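Local coordinates for general secretion pathway protein L (Vibrio parahaemolyticus, PDB 2W7V) that probably serves the type II secretion system, its periplasmic domain forming a dimer, as part of the machinery that exports proteins from the cell, at residues G22-L27 / E54-K59; E62-E67 / F82-Q87. All blocks are in the same frame, centred on the assembly; numbering follows the deposited sequence.

In the fold
From the N terminus, helices 8-13 and 17-22 lead into the loop 22-27, and the chain then runs out and back as strands 28-35 and 40-47 before entering helix 51-61. Contact 1 closes that excursion, laying the loop against helix 51-61, which lies on the same side of the sheet as the two N-terminal helices. The same helix passes directly into strand 64-73, whose return partner, strand 78-86, completes the hairpin of contact 2 near the C terminus. The two closures follow in series, neither crossing nor nesting. They nevertheless meet physically: Ala56 and Arg57 of contact 1 pack on Phe82, and Arg57 also on Val66, joining the helix to the sheet beneath it.

Contact 1: G22-L27 / E54-K59; sequences GQVKDL and EQARVK. With EDO (1,2-ethanediol), chain C.
Arg57 NH2 is the most firmly gripped polar atom: within its helix one bond, to Glu54 OE2, holds it at a very short 2.5 Å and is also a salt bridge. The carboxylate oxygen lies in the guanidinium plane, but NH2 meets it from above the carboxylate plane. A further bond, from NE to Gln68 OE1, makes at least two on the guanidinium and would fix its rotation. Glu54 and Arg57, one helical turn apart, lie on a flank of the helix that does not meet 22-27.

The meeting itself is apolar and centres on Val24. Its CG1 is anti to the backbone N (chi1 176°) and faces Gln55 OE1, while CG2 presses on the helix backbone 3.9 Å from Ala56 CA. Alanine suits the spot because its single methyl lets the loop come close: Leu27 CD2 reaches Ala56 CB at 3.5 Å. At the outer edge Lys59 runs extended as far as CE, 4.0 Å from Val24 CG2, and the bend at chi4 (-83°) then turns NZ toward Gln23.

A type II turn from Val24 to Leu27 brings those two side chains to the same helix, with Asp26 at its positive-phi corner and Asp26 O taking a bond from Ser47 OG. An ethanediol, probably from the crystallisation liquor, donates from O1 to Gly22 O at 2.6 Å.

Branched aliphatic groups against alanine thus seat the loop between helix 17-22 and strand 28-35 on helix 51-61, with polar groups around the margin; the seating probably owes more to the fit of methyls than to polar bonds.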
ATOM      1  N   GLY A  22      12.650   4.332  -0.164  1.00  7.86           N
ATOM      2  CA  GLY A  22      13.826   3.713  -0.735  1.00  7.87           C
ATOM      3  C   GLY A  22      15.071   4.563  -0.669  1.00  8.00           C
ATOM      4  O   GLY A  22      16.133   4.008  -0.595  1.00  8.22           O
ATOM      5  N   GLN A  23      14.949   5.896  -0.686  1.00  8.06           N
ATOM      6  CA  GLN A  23      16.111   6.798  -0.586  1.00  8.34           C
ATOM      7  C   GLN A  23      16.767   6.759   0.801  1.00  8.53           C
ATOM      8  O   GLN A  23      17.881   7.226   0.946  1.00  7.96           O
ATOM      9  CB  GLN A  23      15.731   8.270  -0.843  1.00  8.42           C
ATOM     10  CG  GLN A  23      15.016   8.607  -2.148  1.00  9.84           C
ATOM     11  CD  GLN A  23      14.469  10.058  -2.193  1.00 10.08           C
ATOM     12  OE1 GLN A  23      13.323  10.287  -2.587  1.00 12.59           O
ATOM     13  NE2 GLN A  23      15.301  11.035  -1.818  1.00 13.29           N
ATOM     14  N   VAL A  24      16.054   6.262   1.818  1.00  8.14           N
ATOM     15  CA  VAL A  24      16.513   6.294   3.210  1.00  8.55           C
ATOM     16  C   VAL A  24      17.271   5.008   3.516  1.00  9.16           C
ATOM     17  O   VAL A  24      16.681   3.930   3.500  1.00  9.23           O
ATOM     18  CB  VAL A  24      15.295   6.454   4.217  1.00  9.39           C
ATOM     19  CG1 VAL A  24      15.760   6.387   5.630  1.00  9.24           C
ATOM     20  CG2 VAL A  24      14.516   7.772   3.956  1.00  6.01           C
ATOM     21  N   LYS A  25      18.588   5.121   3.744  1.00  9.11           N
ATOM     22  CA  LYS A  25      19.444   3.997   4.156  1.00  8.41           C
ATOM     23  C   LYS A  25      18.967   3.388   5.493  1.00  7.53           C
ATOM     24  O   LYS A  25      18.591   4.107   6.412  1.00  5.99           O
ATOM     25  CB  LYS A  25      20.896   4.482   4.319  1.00  8.31           C
ATOM     26  CG  LYS A  25      21.471   5.119   3.044  1.00 10.70           C
ATOM     27  CD  LYS A  25      22.966   5.506   3.130  1.00  9.70           C
ATOM     28  CE  LYS A  25      23.430   6.149   1.816  1.00 10.35           C
ATOM     29  NZ  LYS A  25      24.886   6.567   1.809  1.00 10.78           N
ATOM     30  N   ASP A  26      19.026   2.071   5.612  1.00  7.35           N
ATOM     31  CA  ASP A  26      18.838   1.427   6.897  1.00  7.96           C
ATOM     32  C   ASP A  26      17.379   1.669   7.368  1.00  8.47           C
ATOM     33  O   ASP A  26      17.116   1.816   8.564  1.00  7.70           O
ATOM     34  CB  ASP A  26      19.899   1.957   7.893  1.00  7.74           C
ATOM     35  CG  ASP A  26      19.986   1.137   9.201  1.00  7.91           C
ATOM     36  OD1 ASP A  26      19.361   0.062   9.287  1.00  8.12           O
ATOM     37  OD2 ASP A  26      20.695   1.575  10.148  1.00  5.36           O
ATOM     38  N   LEU A  27      16.448   1.738   6.409  1.00  8.52           N
ATOM     39  CA  LEU A  27      15.027   1.780   6.721  1.00  9.49           C
ATOM     40  C   LEU A  27      14.278   0.671   5.998  1.00  9.93           C
ATOM     41  O   LEU A  27      14.073   0.755   4.818  1.00 11.24           O
ATOM     42  CB  LEU A  27      14.385   3.138   6.355  1.00  9.11           C
ATOM     43  CG  LEU A  27      12.988   3.414   6.950  1.00  8.84           C
ATOM     44  CD1 LEU A  27      13.003   3.550   8.460  1.00  4.48           C
ATOM     45  CD2 LEU A  27      12.290   4.630   6.332  1.00  9.21           C
ATOM     46  N   GLU A  54      14.112   9.895  11.321  1.00 12.18           N
ATOM     47  CA  GLU A  54      14.176  11.322  11.159  1.00 12.32           C
ATOM     48  C   GLU A  54      14.226  11.711   9.665  1.00 12.76           C
ATOM     49  O   GLU A  54      13.574  12.667   9.222  1.00 12.59           O
ATOM     50  CB  GLU A  54      15.432  11.866  11.845  1.00 12.29           C
ATOM     51  CG  GLU A  54      15.392  11.800  13.330  1.00 12.06           C
ATOM     52  CD  GLU A  54      14.484  12.835  13.922  1.00 12.56           C
ATOM     53  OE1 GLU A  54      14.672  14.058  13.651  1.00 14.03           O
ATOM     54  OE2 GLU A  54      13.603  12.424  14.702  1.00 11.39           O
ATOM     55  N   GLN A  55      15.064  10.999   8.919  1.00 12.68           N
ATOM     56  CA  GLN A  55      15.243  11.245   7.496  1.00 13.25           C
ATOM     57  C   GLN A  55      13.983  10.941   6.742  1.00 11.85           C
ATOM     58  O   GLN A  55      13.593  11.690   5.877  1.00 11.41           O
ATOM     59  CB  GLN A  55      16.372  10.379   6.960  1.00 13.30           C
ATOM     60  CG  GLN A  55      17.694  10.693   7.662  1.00 15.83           C
ATOM     61  CD  GLN A  55      18.864   9.985   7.046  1.00 17.96           C
ATOM     62  OE1 GLN A  55      18.693   9.032   6.249  1.00 23.99           O
ATOM     63  NE2 GLN A  55      20.091  10.433   7.409  1.00 22.93           N
ATOM     64  N   ALA A  56      13.325   9.848   7.104  1.00 11.37           N
ATOM     65  CA  ALA A  56      12.069   9.462   6.473  1.00 12.16           C
ATOM     66  C   ALA A  56      10.958  10.477   6.789  1.00 12.78           C
ATOM     67  O   ALA A  56      10.296  10.917   5.876  1.00 13.40           O
ATOM     68  CB  ALA A  56      11.658   8.052   6.888  1.00 11.37           C
ATOM     69  N   ARG A  57      10.786  10.878   8.055  1.00 13.92           N
ATOM     70  CA  ARG A  57       9.762  11.860   8.399  1.00 14.07           C
ATOM     71  C   ARG A  57       9.918  13.127   7.612  1.00 14.48           C
ATOM     72  O   ARG A  57       8.942  13.632   7.110  1.00 15.90           O
ATOM     73  CB  ARG A  57       9.760  12.230   9.866  1.00 13.58           C
ATOM     74  CG  ARG A  57       8.467  13.002  10.301  1.00 13.96           C
ATOM     75  CD  ARG A  57       8.705  13.908  11.490  1.00 16.50           C
ATOM     76  NE  ARG A  57       9.611  13.182  12.336  1.00 20.09           N
ATOM     77  CZ  ARG A  57      10.803  13.569  12.756  1.00 17.19           C
ATOM     78  NH1 ARG A  57      11.286  14.788  12.591  1.00 15.99           N
ATOM     79  NH2 ARG A  57      11.483  12.680  13.433  1.00 18.01           N
ATOM     80  N   VAL A  58      11.141  13.647   7.525  1.00 14.51           N
ATOM     81  CA  VAL A  58      11.404  14.899   6.852  1.00 14.13           C
ATOM     82  C   VAL A  58      11.085  14.791   5.361  1.00 13.99           C
ATOM     83  O   VAL A  58      10.501  15.693   4.787  1.00 14.78           O
ATOM     84  CB  VAL A  58      12.887  15.345   7.031  1.00 14.71           C
ATOM     85  CG1 VAL A  58      13.248  16.406   5.996  1.00 13.57           C
ATOM     86  CG2 VAL A  58      13.157  15.827   8.498  1.00 14.96           C
ATOM     87  N   LYS A  59      11.471  13.697   4.734  1.00 13.60           N
ATOM     88  CA  LYS A  59      11.134  13.480   3.343  1.00 13.75           C
ATOM     89  C   LYS A  59       9.625  13.326   3.085  1.00 13.36           C
ATOM     90  O   LYS A  59       9.089  13.885   2.143  1.00 13.08           O
ATOM     91  CB  LYS A  59      11.851  12.246   2.826  1.00 13.86           C
ATOM     92  CG  LYS A  59      13.361  12.351   2.769  1.00 13.52           C
ATOM     93  CD  LYS A  59      13.917  11.224   1.871  1.00 15.12           C
ATOM     94  CE  LYS A  59      15.442  11.082   1.916  1.00 15.43           C
ATOM     95  NZ  LYS A  59      16.103  12.029   1.006  1.00 15.19           N
TER
HETATM   96  C1  EDO C1405      16.614   1.381   2.078  1.00 48.19           C
HETATM   97  O1  EDO C1405      17.014   2.216   1.012  1.00 49.67           O
HETATM   98  C2  EDO C1405      15.110   1.200   1.940  1.00 49.19           C
HETATM   99  O2  EDO C1405      14.344   2.221   2.561  1.00 40.24           O

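Contact 2: E62-E67 / F82-Q87; sequences EKFNVE and FVLKRQ
Val66 CG1 is a bump that settles into the notch between Phe82 CD1, 3.7 Å away, and Leu84 CD2, at 3.9 Å. Its first torsion sets CG1 anti to the backbone N (chi1 -165°), and the valine lies side by side with both neighbours, pointing the same way. Leu84, the direct cross-strand partner of Val66, turns its other branch toward Phe64: CD1 comes to rest over a face of the Phe64 ring, 4.1 Å from its centroid and displaced toward the rim, a CH-pi contact in which the flat ring receives the rounded methyl. The edge of the same ring meets Lys85 O close to its plane.

Large apolar residues suit this face because helices cover it: Met10 and Leu17 pack on Phe64, Leu17 also on Leu84, and Leu60 and Arg57 on Val66. Asn65, Glu67, Val83 and Lys85 belong to the other, largely polar face. There the extended chains of Glu67 and Lys85 cross obliquely, and Lys85 NZ reaches the syn lone pair of Glu67 OE2 at 3.0 Å, a diagonal salt bridge between the strands. Nearer the backbone, Asn65 and Lys85, a hydrogen-bonded pair, bring their CB atoms to 4.1 Å.

Two hydrogen-bonded pairs fix the register. Glu67 and Val83 exchange two nearly straight bonds, Glu67 N to Val83 O being 3.0 Å long. Asn65 and Lys85 do the same less evenly: Lys85 N donates well to Asn65 O, whereas Asn65 N meets Lys85 O at a bent 137°, above the carbonyl plane.

Here the two strands form the second hairpin of an αββαββ domain with strand order 1-2-4-3, a circularly permuted ferredoxin-like fold.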
ATOM      1  N   GLU A  62       7.442  16.671   3.079  1.00 15.35           N
ATOM      2  CA  GLU A  62       7.464  17.559   1.923  1.00 16.11           C
ATOM      3  C   GLU A  62       6.169  17.516   1.125  1.00 16.17           C
ATOM      4  O   GLU A  62       5.755  18.528   0.564  1.00 16.26           O
ATOM      5  CB  GLU A  62       8.641  17.210   1.001  1.00 16.27           C
ATOM      6  CG  GLU A  62      10.007  17.360   1.674  1.00 17.48           C
ATOM      7  CD  GLU A  62      11.192  17.053   0.764  1.00 18.15           C
ATOM      8  OE1 GLU A  62      10.978  16.708  -0.426  1.00 20.80           O
ATOM      9  OE2 GLU A  62      12.343  17.174   1.258  1.00 20.28           O
ATOM     10  N   LYS A  63       5.541  16.343   1.059  1.00 16.13           N
ATOM     11  CA  LYS A  63       4.342  16.164   0.249  1.00 16.20           C
ATOM     12  C   LYS A  63       3.144  15.558   1.014  1.00 16.20           C
ATOM     13  O   LYS A  63       2.062  15.422   0.447  1.00 15.38           O
ATOM     14  CB  LYS A  63       4.691  15.285  -0.965  1.00 16.30           C
ATOM     15  CG  LYS A  63       5.721  15.893  -1.949  1.00 16.14           C
ATOM     16  CD  LYS A  63       5.119  16.852  -2.964  1.00 15.24           C
ATOM     17  CE  LYS A  63       6.186  17.758  -3.558  1.00 15.29           C
ATOM     18  NZ  LYS A  63       5.933  18.166  -4.981  1.00 16.56           N
ATOM     19  N   PHE A  64       3.351  15.164   2.277  1.00 16.36           N
ATOM     20  CA  PHE A  64       2.293  14.599   3.111  1.00 16.79           C
ATOM     21  C   PHE A  64       2.182  15.284   4.464  1.00 17.40           C
ATOM     22  O   PHE A  64       3.146  15.851   4.948  1.00 18.79           O
ATOM     23  CB  PHE A  64       2.513  13.093   3.336  1.00 17.25           C
ATOM     24  CG  PHE A  64       2.497  12.267   2.070  1.00 17.13           C
ATOM     25  CD1 PHE A  64       1.324  11.999   1.424  1.00 17.73           C
ATOM     26  CD2 PHE A  64       3.674  11.788   1.522  1.00 18.20           C
ATOM     27  CE1 PHE A  64       1.310  11.246   0.256  1.00 19.09           C
ATOM     28  CE2 PHE A  64       3.673  11.043   0.378  1.00 17.99           C
ATOM     29  CZ  PHE A  64       2.493  10.769  -0.262  1.00 18.50           C
ATOM     30  N   ASN A  65       0.983  15.245   5.051  1.00 17.37           N
ATOM     31  CA  ASN A  65       0.798  15.414   6.482  1.00 17.40           C
ATOM     32  C   ASN A  65       1.308  14.116   7.172  1.00 17.40           C
ATOM     33  O   ASN A  65       0.731  13.051   6.999  1.00 17.02           O
ATOM     34  CB  ASN A  65      -0.695  15.703   6.758  1.00 17.78           C
ATOM     35  CG  ASN A  65      -0.999  16.111   8.211  1.00 18.83           C
ATOM     36  OD1 ASN A  65      -0.245  15.833   9.143  1.00 24.60           O
ATOM     37  ND2 ASN A  65      -2.145  16.753   8.398  1.00 22.81           N
ATOM     38  N   VAL A  66       2.407  14.208   7.922  1.00 17.78           N
ATOM     39  CA  VAL A  66       3.051  13.038   8.577  1.00 17.49           C
ATOM     40  C   VAL A  66       2.913  13.142  10.096  1.00 17.17           C
ATOM     41  O   VAL A  66       3.164  14.211  10.670  1.00 16.14           O
ATOM     42  CB  VAL A  66       4.590  12.957   8.255  1.00 18.25           C
ATOM     43  CG1 VAL A  66       5.176  11.572   8.605  1.00 16.85           C
ATOM     44  CG2 VAL A  66       4.846  13.207   6.787  1.00 20.72           C
ATOM     45  N   GLU A  67       2.519  12.035  10.726  1.00 16.08           N
ATOM     46  CA  GLU A  67       2.669  11.851  12.149  1.00 15.74           C
ATOM     47  C   GLU A  67       3.571  10.639  12.389  1.00 14.80           C
ATOM     48  O   GLU A  67       3.353   9.569  11.856  1.00 13.51           O
ATOM     49  CB  GLU A  67       1.321  11.618  12.799  1.00 15.58           C
ATOM     50  CG  GLU A  67       0.302  12.694  12.452  1.00 18.07           C
ATOM     51  CD  GLU A  67      -1.045  12.397  13.047  1.00 19.06           C
ATOM     52  OE1 GLU A  67      -1.141  12.466  14.301  1.00 23.88           O
ATOM     53  OE2 GLU A  67      -1.992  12.055  12.266  1.00 23.65           O
ATOM     54  N   PHE A  82       4.474   5.485  10.842  1.00  4.31           N
ATOM     55  CA  PHE A  82       4.081   6.766  10.304  1.00  3.65           C
ATOM     56  C   PHE A  82       2.645   6.647   9.850  1.00  2.98           C
ATOM     57  O   PHE A  82       2.250   5.619   9.323  1.00  2.12           O
ATOM     58  CB  PHE A  82       4.906   7.081   9.063  1.00  4.45           C
ATOM     59  CG  PHE A  82       6.330   7.323   9.331  1.00  3.84           C
ATOM     60  CD1 PHE A  82       6.726   8.464   9.962  1.00  3.14           C
ATOM     61  CD2 PHE A  82       7.290   6.409   8.918  1.00  5.03           C
ATOM     62  CE1 PHE A  82       8.043   8.687  10.226  1.00  2.06           C
ATOM     63  CE2 PHE A  82       8.651   6.646   9.182  1.00  2.87           C
ATOM     64  CZ  PHE A  82       9.010   7.775   9.829  1.00  2.56           C
ATOM     65  N   VAL A  83       1.889   7.713  10.048  1.00  2.70           N
ATOM     66  CA  VAL A  83       0.580   7.899   9.458  1.00  2.13           C
ATOM     67  C   VAL A  83       0.676   9.080   8.497  1.00  2.03           C
ATOM     68  O   VAL A  83       1.144  10.128   8.864  1.00  2.00           O
ATOM     69  CB  VAL A  83      -0.479   8.182  10.536  1.00  2.00           C
ATOM     70  CG1 VAL A  83      -1.822   8.399   9.893  1.00  2.13           C
ATOM     71  CG2 VAL A  83      -0.550   6.990  11.505  1.00  2.36           C
ATOM     72  N   LEU A  84       0.287   8.858   7.248  1.00  2.11           N
ATOM     73  CA  LEU A  84       0.253   9.900   6.231  1.00  2.00           C
ATOM     74  C   LEU A  84      -1.191  10.238   5.892  1.00  2.00           C
ATOM     75  O   LEU A  84      -2.012   9.341   5.711  1.00  2.00           O
ATOM     76  CB  LEU A  84       0.911   9.400   4.933  1.00  2.00           C
ATOM     77  CG  LEU A  84       2.278   8.749   5.011  1.00  3.22           C
ATOM     78  CD1 LEU A  84       2.801   8.404   3.592  1.00  2.00           C
ATOM     79  CD2 LEU A  84       3.234   9.635   5.764  1.00  2.00           C
ATOM     80  N   LYS A  85      -1.458  11.519   5.758  1.00  2.00           N
ATOM     81  CA  LYS A  85      -2.683  12.063   5.204  1.00  2.00           C
ATOM     82  C   LYS A  85      -2.297  13.096   4.148  1.00  2.00           C
ATOM     83  O   LYS A  85      -1.141  13.528   4.069  1.00  2.00           O
ATOM     84  CB  LYS A  85      -3.504  12.731   6.307  1.00  2.00           C
ATOM     85  CG  LYS A  85      -3.826  11.808   7.486  1.00  2.00           C
ATOM     86  CD  LYS A  85      -4.226  12.599   8.757  1.00  2.44           C
ATOM     87  CE  LYS A  85      -4.214  11.679   9.989  1.00  3.42           C
ATOM     88  NZ  LYS A  85      -4.798  12.294  11.203  1.00  2.75           N
ATOM     89  N   ARG A  86      -3.264  13.504   3.343  1.00  2.00           N
ATOM     90  CA  ARG A  86      -3.000  14.453   2.244  1.00  2.46           C
ATOM     91  C   ARG A  86      -2.462  15.838   2.735  1.00  2.40           C
ATOM     92  O   ARG A  86      -2.959  16.344   3.719  1.00  2.00           O
ATOM     93  CB  ARG A  86      -4.282  14.678   1.413  1.00  2.50           C
ATOM     94  CG  ARG A  86      -4.770  13.436   0.668  1.00  3.41           C
ATOM     95  CD  ARG A  86      -5.330  13.764  -0.722  1.00  2.96           C
ATOM     96  NE  ARG A  86      -6.688  14.273  -0.652  1.00  4.65           N
ATOM     97  CZ  ARG A  86      -7.253  15.101  -1.536  1.00  4.98           C
ATOM     98  NH1 ARG A  86      -6.582  15.564  -2.595  1.00  5.77           N
ATOM     99  NH2 ARG A  86      -8.513  15.476  -1.353  1.00  4.63           N
ATOM    100  N   GLN A  87      -1.425  16.357   2.042  1.00  3.07           N
ATOM    101  CA  GLN A  87      -0.824  17.739   2.136  1.00  3.34           C
ATOM    102  C   GLN A  87       0.652  17.815   2.625  1.00  3.44           C
ATOM    103  O   GLN A  87       1.380  18.829   2.402  1.00  3.15           O
ATOM    104  CB  GLN A  87      -1.686  18.713   2.940  1.00  3.36           C
ATOM    105  CG  GLN A  87      -2.945  19.182   2.248  1.00  3.47           C
ATOM    106  CD  GLN A  87      -3.755  20.067   3.170  1.00  4.54           C
ATOM    107  OE1 GLN A  87      -4.087  19.658   4.286  1.00  6.30           O
ATOM    108  NE2 GLN A  87      -4.043  21.298   2.735  1.00  4.53           N
TER